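Local coordinates for protein putative metal-dependent hydrolase (PDB 6KNS) that binds two zinc ions and calcium in a metallo-beta-lactamase fold and is probably a metal-dependent hydrolase, perhaps related to tRNA 3'-processing endoribonucleases, at residues D34-D40 against L58-S64; P130-F135 against A146-D151. All blocks are in the same frame, centred on the assembly; numbering follows the deposited sequence.

Interaction 1: D34-D40 against L58-S64; sequences DYSLLVD and LDAVILS. With CA (calcium ion), chain F.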
loop_
_atom_site.group_PDB
_atom_site.type_symbol
_atom_site.label_atom_id
_atom_site.label_comp_id
_atom_site.label_asym_id
_atom_site.label_seq_id
_atom_site.Cartn_x
_atom_site.Cartn_y
_atom_site.Cartn_z
ATOM N N ASP A 34 -4.736 22.521 14.016
ATOM C CA ASP A 34 -5.549 21.831 12.971
ATOM C C ASP A 34 -4.777 21.358 11.729
ATOM O O ASP A 34 -5.355 20.705 10.863
ATOM C CB ASP A 34 -6.701 22.721 12.486
ATOM C CG ASP A 34 -7.832 22.803 13.482
ATOM O OD1 ASP A 34 -7.974 21.858 14.300
ATOM O OD2 ASP A 34 -8.588 23.823 13.446
ATOM N N TYR A 35 -3.490 21.687 11.652
ATOM C CA TYR A 35 -2.666 21.297 10.513
ATOM C C TYR A 35 -2.118 19.887 10.662
ATOM O O TYR A 35 -1.640 19.523 11.749
ATOM C CB TYR A 35 -1.512 22.279 10.327
ATOM C CG TYR A 35 -0.908 22.237 8.946
ATOM C CD1 TYR A 35 0.268 21.534 8.719
ATOM C CD2 TYR A 35 -1.512 22.909 7.867
ATOM C CE1 TYR A 35 0.837 21.483 7.477
ATOM C CE2 TYR A 35 -0.941 22.864 6.587
ATOM C CZ TYR A 35 0.240 22.135 6.414
ATOM O OH TYR A 35 0.853 22.041 5.223
ATOM N N SER A 36 -2.195 19.132 9.549
ATOM C CA SER A 36 -1.737 17.771 9.435
ATOM C C SER A 36 -0.860 17.583 8.210
ATOM O O SER A 36 -1.332 17.800 7.095
ATOM C CB SER A 36 -2.927 16.814 9.288
ATOM O OG SER A 36 -3.604 16.700 10.528
ATOM N N LEU A 37 0.377 17.130 8.444
ATOM C CA LEU A 37 1.354 16.857 7.386
ATOM C C LEU A 37 1.788 15.396 7.427
ATOM O O LEU A 37 2.220 14.921 8.459
ATOM C CB LEU A 37 2.602 17.731 7.579
ATOM C CG LEU A 37 3.806 17.558 6.651
ATOM C CD1 LEU A 37 3.393 17.911 5.228
ATOM C CD2 LEU A 37 5.044 18.386 7.153
ATOM N N LEU A 38 1.700 14.711 6.301
ATOM C CA LEU A 38 2.155 13.349 6.205
ATOM C C LEU A 38 3.516 13.376 5.529
ATOM O O LEU A 38 3.651 13.900 4.435
ATOM C CB LEU A 38 1.170 12.480 5.394
ATOM C CG LEU A 38 1.639 11.025 5.175
ATOM C CD1 LEU A 38 1.662 10.193 6.442
ATOM C CD2 LEU A 38 0.852 10.285 4.082
ATOM N N VAL A 39 4.509 12.830 6.209
ATOM C CA VAL A 39 5.853 12.732 5.705
ATOM C C VAL A 39 6.065 11.279 5.281
ATOM O O VAL A 39 6.109 10.370 6.117
ATOM C CB VAL A 39 6.874 13.165 6.767
ATOM C CG1 VAL A 39 8.314 12.910 6.293
ATOM C CG2 VAL A 39 6.665 14.641 7.136
ATOM N N ASP A 40 6.183 11.091 3.962
ATOM C CA ASP A 40 6.243 9.785 3.298
ATOM C C ASP A 40 4.934 9.039 3.405
ATOM O O ASP A 40 4.143 9.264 4.345
ATOM C CB ASP A 40 7.481 8.938 3.717
ATOM C CG ASP A 40 8.784 9.510 3.142
ATOM O OD1 ASP A 40 8.709 10.393 2.260
ATOM O OD2 ASP A 40 9.879 9.122 3.556
ATOM N N LEU A 58 -6.388 15.910 5.962
ATOM C CA LEU A 58 -4.965 15.916 5.708
ATOM C C LEU A 58 -4.624 17.161 4.876
ATOM O O LEU A 58 -5.215 17.378 3.828
ATOM C CB LEU A 58 -4.613 14.613 4.992
ATOM C CG LEU A 58 -3.161 14.198 4.836
ATOM C CD1 LEU A 58 -2.540 13.847 6.226
ATOM C CD2 LEU A 58 -3.138 13.020 3.870
ATOM N N ASP A 59 -3.712 18.001 5.347
ATOM C CA ASP A 59 -3.415 19.263 4.685
ATOM C C ASP A 59 -2.305 19.171 3.649
ATOM O O ASP A 59 -2.293 19.934 2.691
ATOM C CB ASP A 59 -3.018 20.329 5.704
ATOM C CG ASP A 59 -4.132 20.618 6.714
ATOM O OD1 ASP A 59 -4.986 21.500 6.465
ATOM O OD2 ASP A 59 -4.168 19.938 7.740
ATOM N N ALA A 60 -1.336 18.285 3.850
ATOM C CA ALA A 60 -0.248 18.182 2.887
ATOM C C ALA A 60 0.507 16.903 3.099
ATOM O O ALA A 60 0.436 16.311 4.160
ATOM C CB ALA A 60 0.698 19.403 3.004
ATOM N N VAL A 61 1.185 16.472 2.049
ATOM C CA VAL A 61 2.073 15.339 2.068
ATOM C C VAL A 61 3.428 15.837 1.566
ATOM O O VAL A 61 3.483 16.709 0.714
ATOM C CB VAL A 61 1.574 14.234 1.144
ATOM C CG1 VAL A 61 2.562 13.050 1.110
ATOM C CG2 VAL A 61 0.168 13.764 1.568
ATOM N N ILE A 62 4.511 15.275 2.100
ATOM C CA ILE A 62 5.857 15.506 1.558
ATOM C C ILE A 62 6.598 14.179 1.513
ATOM O O ILE A 62 6.479 13.367 2.455
ATOM C CB ILE A 62 6.659 16.577 2.360
ATOM C CG1 ILE A 62 8.038 16.804 1.741
ATOM C CG2 ILE A 62 6.884 16.156 3.803
ATOM C CD1 ILE A 62 8.645 18.158 2.189
ATOM N N LEU A 63 7.318 13.981 0.415
ATOM C CA LEU A 63 7.986 12.748 0.064
ATOM C C LEU A 63 9.510 12.918 0.008
ATOM O O LEU A 63 10.010 13.777 -0.691
ATOM C CB LEU A 63 7.515 12.314 -1.318
ATOM C CG LEU A 63 6.012 12.078 -1.416
ATOM C CD1 LEU A 63 5.683 11.657 -2.862
ATOM C CD2 LEU A 63 5.517 11.004 -0.383
ATOM N N SER A 64 10.240 12.120 0.795
ATOM C CA SER A 64 11.699 12.234 0.846
ATOM C C SER A 64 12.326 11.734 -0.472
ATOM O O SER A 64 13.332 12.284 -0.927
ATOM C CB SER A 64 12.274 11.397 1.984
ATOM O OG SER A 64 11.853 10.039 1.851
HETATM CA CA CA F . -6.640 19.875 8.543
HETATM O O HOH W 1 -5.650 18.120 10.088
#
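D59 lays its CB over one face of the Y35 ring, toward the rim, in a CH-pi contact 3.4 Å from Y35 CE2; its carboxylate, beyond the rim, runs nearly parallel to the ring (17°). Y35 CG stands anti to the backbone N (chi1 -160°), which carries the ring across to D59 and on until OH reaches the methyl of A60. From here D59 OD2 does double duty: it binds calcium at 2.6 Å and accepts S36 N at 2.8 Å, on its anti side and 30° out of the carboxylate plane. D34 O, K57 O and a water that also donates to S36 OG are further ligands of the ion. S36 O takes both D59 N and A60 N, and parallel pairing follows from L37 to V39. On one face of the sheet V39 and I62 lie side by side, CG2 to CG2 at 3.7 Å; L38 and V61 occupy the other. At the far end D40 grips S64 with both oxygens, each using its syn lone pair: OD1 takes S64 N at 2.7 Å and OD2 takes S64 OG at 2.8 Å. D40 OD2 also accepts H70 ND1, a second-shell bond consistent with holding this zinc ligand in place. Calcium and the zinc site thus lie at opposite ends of the parallel strand pair of a beta-alpha-beta unit in the metallo-beta-lactamase fold, whose metal-binding histidine motif starts directly after S64.

Interaction 2: P130-F135 against A146-D151; sequences PFTITF and AMRITD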
loop_
_atom_site.group_PDB
_atom_site.type_symbol
_atom_site.label_atom_id
_atom_site.label_comp_id
_atom_site.label_asym_id
_atom_site.label_seq_id
_atom_site.Cartn_x
_atom_site.Cartn_y
_atom_site.Cartn_z
ATOM N N PRO A 130 2.023 25.818 9.697
ATOM C CA PRO A 130 2.890 26.357 10.751
ATOM C C PRO A 130 4.291 25.737 10.765
ATOM O O PRO A 130 5.110 26.095 11.600
ATOM C CB PRO A 130 2.109 26.043 12.041
ATOM C CG PRO A 130 1.317 24.791 11.682
ATOM C CD PRO A 130 1.128 24.759 10.192
ATOM N N PHE A 131 4.600 24.857 9.829
ATOM C CA PHE A 131 5.947 24.272 9.785
ATOM C C PHE A 131 6.841 24.943 8.742
ATOM O O PHE A 131 6.359 25.421 7.716
ATOM C CB PHE A 131 5.900 22.783 9.452
ATOM C CG PHE A 131 5.104 21.949 10.427
ATOM C CD1 PHE A 131 5.466 21.863 11.744
ATOM C CD2 PHE A 131 4.023 21.220 9.989
ATOM C CE1 PHE A 131 4.730 21.073 12.640
ATOM C CE2 PHE A 131 3.289 20.422 10.855
ATOM C CZ PHE A 131 3.642 20.350 12.185
ATOM N N THR A 132 8.138 24.974 9.040
ATOM C CA THR A 132 9.170 25.389 8.101
ATOM C C THR A 132 10.086 24.170 7.956
ATOM O O THR A 132 10.569 23.645 8.973
ATOM C CB THR A 132 9.961 26.612 8.621
ATOM O OG1 THR A 132 9.050 27.686 8.883
ATOM C CG2 THR A 132 11.041 27.078 7.620
ATOM N N ILE A 133 10.299 23.731 6.704
ATOM C CA ILE A 133 11.084 22.540 6.395
ATOM C C ILE A 133 12.316 22.953 5.600
ATOM O O ILE A 133 12.217 23.753 4.660
ATOM C CB ILE A 133 10.239 21.502 5.570
ATOM C CG1 ILE A 133 8.893 21.253 6.247
ATOM C CG2 ILE A 133 10.994 20.167 5.404
ATOM C CD1 ILE A 133 8.037 20.271 5.507
ATOM N N THR A 134 13.467 22.415 5.990
ATOM C CA THR A 134 14.713 22.547 5.236
ATOM C C THR A 134 15.241 21.131 4.967
ATOM O O THR A 134 14.829 20.169 5.637
ATOM C CB THR A 134 15.798 23.392 5.982
ATOM O OG1 THR A 134 15.901 22.938 7.326
ATOM C CG2 THR A 134 15.502 24.943 5.952
ATOM N N PHE A 135 16.146 21.003 4.002
ATOM C CA PHE A 135 16.471 19.701 3.367
ATOM C C PHE A 135 17.970 19.444 3.321
ATOM O O PHE A 135 18.739 20.379 3.222
ATOM C CB PHE A 135 15.953 19.699 1.937
ATOM C CG PHE A 135 14.474 19.920 1.847
ATOM C CD1 PHE A 135 13.587 18.867 2.011
ATOM C CD2 PHE A 135 13.968 21.180 1.695
ATOM C CE1 PHE A 135 12.208 19.066 1.978
ATOM C CE2 PHE A 135 12.595 21.381 1.636
ATOM C CZ PHE A 135 11.715 20.322 1.799
ATOM N N ALA A 146 16.771 14.352 3.285
ATOM C CA ALA A 146 16.444 14.405 4.699
ATOM C C ALA A 146 15.733 15.712 4.962
ATOM O O ALA A 146 15.843 16.631 4.150
ATOM C CB ALA A 146 17.686 14.290 5.549
ATOM N N MET A 147 14.985 15.789 6.061
ATOM C CA MET A 147 14.195 16.974 6.363
ATOM C C MET A 147 14.358 17.430 7.803
ATOM O O MET A 147 14.429 16.617 8.718
ATOM C CB MET A 147 12.725 16.710 6.119
ATOM C CG MET A 147 12.405 16.271 4.714
ATOM S SD MET A 147 10.704 15.694 4.597
ATOM C CE MET A 147 10.885 14.799 3.054
ATOM N N ARG A 148 14.432 18.748 7.986
ATOM C CA ARG A 148 14.442 19.364 9.306
ATOM C C ARG A 148 13.144 20.152 9.406
ATOM O O ARG A 148 12.912 21.071 8.605
ATOM C CB ARG A 148 15.630 20.292 9.454
ATOM C CG ARG A 148 15.561 21.105 10.741
ATOM C CD ARG A 148 16.581 22.226 10.855
ATOM N NE ARG A 148 17.700 21.793 11.649
ATOM C CZ ARG A 148 17.991 22.159 12.891
ATOM N NH1 ARG A 148 17.294 23.058 13.554
ATOM N NH2 ARG A 148 19.028 21.598 13.465
ATOM N N ILE A 149 12.297 19.791 10.369
ATOM C CA ILE A 149 10.953 20.351 10.471
ATOM C C ILE A 149 10.783 21.080 11.789
ATOM O O ILE A 149 10.901 20.484 12.852
ATOM C CB ILE A 149 9.876 19.262 10.304
ATOM C CG1 ILE A 149 10.072 18.538 8.956
ATOM C CG2 ILE A 149 8.490 19.887 10.346
ATOM C CD1 ILE A 149 9.154 17.357 8.703
ATOM N N THR A 150 10.533 22.385 11.719
ATOM C CA THR A 150 10.321 23.156 12.917
ATOM C C THR A 150 9.011 23.913 12.870
ATOM O O THR A 150 8.485 24.186 11.812
ATOM C CB THR A 150 11.494 24.133 13.195
ATOM O OG1 THR A 150 11.282 24.755 14.470
ATOM C CG2 THR A 150 11.659 25.217 12.085
ATOM N N ASP A 151 8.473 24.208 14.046
ATOM C CA ASP A 151 7.314 25.091 14.169
ATOM C C ASP A 151 7.694 26.368 14.891
ATOM O O ASP A 151 6.807 27.127 15.263
ATOM C CB ASP A 151 6.165 24.401 14.928
ATOM C CG ASP A 151 6.539 24.007 16.349
ATOM O OD1 ASP A 151 7.651 24.360 16.827
ATOM O OD2 ASP A 151 5.709 23.350 17.001
HETATM O O HOH W 2 13.830 23.681 9.012
#
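R148 and T134 run side by side on one face of an antiparallel pair, the aliphatic part of the arginine against the threonine hydroxyl, with R148 CB 3.4 Å from T134 OG1. That hydroxyl sits between the backbone N and the carbonyl carbon of its own residue (chi1 48°), a setting that turns it to the arginine and to a water 2.8 Å away; the same water donates to R148 O. Farther out the R148 chain bends at chi3 (-98°), and its guanidinium leaves the contact to bond the carbonyls of F171 and E173. The backbones pair T134 with R148 and T132 with T150 through two hydrogen bonds each, forming the beta hairpin of strands 131-137 and 145-150 in the second sheet of the metallo-beta-lactamase fold. I149, on the buried face, is flanked by two residues of the partner strand: its CG1 lies alongside I133 CG1 at 4.0 Å, while its CG2 meets F131 CD1 at 3.9 Å. T150 O approaches the F131 ring at its edge, in the ring plane. Next along this face, M147 CB lies beside I133 CG2 at 3.9 Å, and M147 CG touches F135 CE1 at 3.9 Å.

The two contacts belong to opposite sheets of the sandwich and face each other across its core. Interaction 1 is the more deeply buried, pairing parallel strands; interaction 2 pairs antiparallel strands and keeps a more exposed threonine and arginine face on its outer side. Their inner faces meet directly: I62 packs on F135 and M147, I62 CD1 being 3.7 Å from F135 CE1, while M147 CE reaches S64 CA at 3.5 Å and P130 CD packs against Y35 CG at 3.5 Å. Their polar chemistry differs: interaction 1 has carboxylates at its strand ends, one on calcium and one behind the zinc site, whereas the polar side chains of interaction 2 bond largely to backbone and water, with no metal.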